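Local coordinates for protein pyruvate kinase (Pseudomonas aeruginosa, PDB 6QXL) that probably catalyses the last step of glycolysis, transferring the phosphate of phosphoenolpyruvate to ADP to give pyruvate and ATP, at residues A233-I238 and R272-V277. Sequence-based numbering, arbitrary orientation.
Sequences ALDGLI and RRNNKV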
ATOM      1  N   ALA A 233      24.676   8.212  13.616  1.00 46.65           N
ATOM      2  CA  ALA A 233      25.168   7.964  14.978  1.00 46.20           C
ATOM      3  C   ALA A 233      24.552   6.674  15.549  1.00 48.12           C
ATOM      4  O   ALA A 233      25.261   5.774  15.990  1.00 44.83           O
ATOM      5  CB  ALA A 233      24.869   9.154  15.860  1.00 46.38           C
ATOM      6  N   LEU A 234      23.232   6.585  15.500  1.00 46.21           N
ATOM      7  CA  LEU A 234      22.525   5.443  16.059  1.00 42.42           C
ATOM      8  C   LEU A 234      22.865   4.157  15.316  1.00 43.64           C
ATOM      9  O   LEU A 234      23.236   3.167  15.934  1.00 53.75           O
ATOM     10  CB  LEU A 234      21.020   5.701  16.008  1.00 42.67           C
ATOM     11  CG  LEU A 234      20.130   4.580  16.524  1.00 43.06           C
ATOM     12  CD1 LEU A 234      20.355   4.347  18.007  1.00 43.96           C
ATOM     13  CD2 LEU A 234      18.690   4.877  16.243  1.00 42.00           C
ATOM     14  N   ASP A 235      22.747   4.176  13.999  1.00 47.58           N
ATOM     15  CA  ASP A 235      23.002   2.973  13.195  1.00 50.91           C
ATOM     16  C   ASP A 235      24.451   2.486  13.329  1.00 50.41           C
ATOM     17  O   ASP A 235      24.714   1.279  13.337  1.00 48.31           O
ATOM     18  CB  ASP A 235      22.629   3.199  11.717  1.00 56.47           C
ATOM     19  CG  ASP A 235      21.109   3.211  11.471  1.00 62.50           C
ATOM     20  OD1 ASP A 235      20.330   3.261  12.443  1.00 63.64           O
ATOM     21  OD2 ASP A 235      20.674   3.180  10.295  1.00 66.86           O
ATOM     22  N   GLY A 236      25.384   3.424  13.468  1.00 47.86           N
ATOM     23  CA  GLY A 236      26.778   3.069  13.692  1.00 49.87           C
ATOM     24  C   GLY A 236      26.953   2.301  14.979  1.00 49.59           C
ATOM     25  O   GLY A 236      27.603   1.258  15.019  1.00 53.35           O
ATOM     26  N   LEU A 237      26.343   2.821  16.030  1.00 46.21           N
ATOM     27  CA  LEU A 237      26.400   2.180  17.335  1.00 48.24           C
ATOM     28  C   LEU A 237      25.718   0.826  17.336  1.00 40.80           C
ATOM     29  O   LEU A 237      26.218  -0.126  17.921  1.00 37.74           O
ATOM     30  CB  LEU A 237      25.773   3.114  18.353  1.00 54.76           C
ATOM     31  CG  LEU A 237      25.888   2.847  19.832  1.00 62.70           C
ATOM     32  CD1 LEU A 237      27.294   2.424  20.216  1.00 63.06           C
ATOM     33  CD2 LEU A 237      25.505   4.162  20.509  1.00 67.96           C
ATOM     34  N   ILE A 238      24.593   0.725  16.653  1.00 40.32           N
ATOM     35  CA  ILE A 238      23.870  -0.546  16.559  1.00 43.67           C
ATOM     36  C   ILE A 238      24.709  -1.591  15.821  1.00 47.41           C
ATOM     37  O   ILE A 238      24.789  -2.738  16.243  1.00 53.51           O
ATOM     38  CB  ILE A 238      22.506  -0.355  15.871  1.00 42.30           C
ATOM     39  CG1 ILE A 238      21.556   0.392  16.794  1.00 43.42           C
ATOM     40  CG2 ILE A 238      21.895  -1.689  15.482  1.00 43.81           C
ATOM     41  CD1 ILE A 238      20.211   0.731  16.208  1.00 45.55           C
ATOM     42  N   ARG A 272      16.226  -4.053  14.738  1.00 29.14           N
ATOM     43  CA  ARG A 272      15.732  -5.210  13.998  1.00 28.50           C
ATOM     44  C   ARG A 272      16.196  -5.180  12.539  1.00 32.75           C
ATOM     45  O   ARG A 272      16.578  -6.205  11.984  1.00 35.67           O
ATOM     46  CB  ARG A 272      14.208  -5.305  14.078  1.00 26.25           C
ATOM     47  CG  ARG A 272      13.672  -5.565  15.467  1.00 25.05           C
ATOM     48  CD  ARG A 272      12.166  -5.439  15.584  1.00 27.57           C
ATOM     49  NE  ARG A 272      11.494  -6.362  14.710  1.00 28.92           N
ATOM     50  CZ  ARG A 272      10.619  -6.062  13.747  1.00 30.22           C
ATOM     51  NH1 ARG A 272      10.196  -4.813  13.555  1.00 30.51           N
ATOM     52  NH2 ARG A 272      10.128  -7.049  12.994  1.00 31.34           N
ATOM     53  N   ARG A 273      16.188  -4.012  11.922  1.00 36.61           N
ATOM     54  CA  ARG A 273      16.631  -3.906  10.533  1.00 39.45           C
ATOM     55  C   ARG A 273      18.081  -4.314  10.355  1.00 42.23           C
ATOM     56  O   ARG A 273      18.413  -4.929   9.342  1.00 50.62           O
ATOM     57  CB  ARG A 273      16.476  -2.502  10.016  1.00 43.43           C
ATOM     58  CG  ARG A 273      15.075  -2.173   9.724  1.00 49.24           C
ATOM     59  CD  ARG A 273      15.054  -0.844   9.039  1.00 52.39           C
ATOM     60  NE  ARG A 273      13.671  -0.580   8.721  1.00 57.33           N
ATOM     61  CZ  ARG A 273      13.165   0.610   8.459  1.00 64.65           C
ATOM     62  NH1 ARG A 273      13.928   1.710   8.497  1.00 64.24           N
ATOM     63  NH2 ARG A 273      11.856   0.689   8.232  1.00 61.76           N
ATOM     64  N   ASN A 274      18.914  -3.995  11.338  1.00 39.66           N
ATOM     65  CA  ASN A 274      20.310  -4.412  11.311  1.00 39.26           C
ATOM     66  C   ASN A 274      20.551  -5.786  11.955  1.00 36.98           C
ATOM     67  O   ASN A 274      21.677  -6.116  12.275  1.00 37.75           O
ATOM     68  CB  ASN A 274      21.188  -3.361  11.983  1.00 38.28           C
ATOM     69  CG  ASN A 274      21.239  -2.084  11.211  1.00 38.61           C
ATOM     70  OD1 ASN A 274      21.998  -1.976  10.251  1.00 43.79           O
ATOM     71  ND2 ASN A 274      20.434  -1.115  11.618  1.00 36.39           N
ATOM     72  N   ASN A 275      19.497  -6.570  12.135  1.00 32.63           N
ATOM     73  CA  ASN A 275      19.612  -7.936  12.648  1.00 32.10           C
ATOM     74  C   ASN A 275      20.242  -8.033  14.025  1.00 31.18           C
ATOM     75  O   ASN A 275      21.032  -8.910  14.286  1.00 28.93           O
ATOM     76  CB  ASN A 275      20.329  -8.815  11.619  1.00 33.92           C
ATOM     77  CG  ASN A 275      19.586  -8.890  10.294  1.00 36.25           C
ATOM     78  OD1 ASN A 275      18.376  -9.039  10.269  1.00 36.76           O
ATOM     79  ND2 ASN A 275      20.302  -8.845   9.203  1.00 35.37           N
ATOM     80  N   LYS A 276      19.855  -7.115  14.903  1.00 37.57           N
ATOM     81  CA  LYS A 276      20.271  -7.123  16.300  1.00 39.58           C
ATOM     82  C   LYS A 276      19.092  -7.336  17.222  1.00 39.08           C
ATOM     83  O   LYS A 276      17.953  -7.091  16.856  1.00 39.81           O
ATOM     84  CB  LYS A 276      20.947  -5.812  16.657  1.00 39.66           C
ATOM     85  CG  LYS A 276      22.002  -5.384  15.664  1.00 45.69           C
ATOM     86  CD  LYS A 276      23.060  -6.447  15.442  1.00 48.42           C
ATOM     87  CE  LYS A 276      24.222  -5.864  14.658  1.00 52.35           C
ATOM     88  NZ  LYS A 276      25.239  -6.927  14.495  1.00 56.12           N
ATOM     89  N   VAL A 277      19.405  -7.754  18.435  1.00 41.15           N
ATOM     90  CA  VAL A 277      18.403  -7.966  19.492  1.00 44.03           C
ATOM     91  C   VAL A 277      18.178  -6.640  20.205  1.00 40.26           C
ATOM     92  O   VAL A 277      19.101  -5.830  20.316  1.00 35.82           O
ATOM     93  CB  VAL A 277      18.920  -9.015  20.493  1.00 48.01           C
ATOM     94  CG1 VAL A 277      17.881  -9.341  21.538  1.00 48.38           C
ATOM     95  CG2 VAL A 277      19.296 -10.287  19.770  1.00 48.06           C
TER
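With chi1 at -71°, Ile238 sets its CG2 methyl opposite its own backbone N and turns it toward Asn274 and Lys276, which both meet it from the side of the turn. Lys276 bends at chi2 (-55°), which folds its aliphatic chain along the end of the 233-238 segment. The methyl CG2 of Ile238 therefore touches Lys276 CG at 3.7 Å and Asn274 CB at 3.9 Å, and CE of the lysine passes 3.6 Å from Ile238 O. A long side chain suits this place because its methylenes pack on the isoleucine while the chain carries NZ on to a weak hydrogen bond with Ser241 O. The beta-branch of Ile238 suits it too, letting CG2 meet the turn while the residue also packs on His270.

Asn274, the first residue to leave the helix, crosses Ile238 at about a right angle and offers its CB to the methyl. Its short side chain lets ND2 turn back to donate to His270 O of its own helix, while OD1 takes a weak hydrogen bond from Arg239 NE on the facing helix. His270 ND1 is hydrogen-bonded to Asp235 OD1, so this histidine links both segments, although Asp235 CG and Asn274 ND2 come no closer than 4.4 Å. Asn275, whose positive phi (60°) asparagine tolerates well, is the C' residue of a Schellman motif, its N bonding to Arg272 O and Lys276 N to Ala271 O.

This turn leads from helix 260-273 into strand 277-281 of the TIM barrel, beside helix 231-239, whose Ile238 also packs on Val244 of the adjoining strand 243-247.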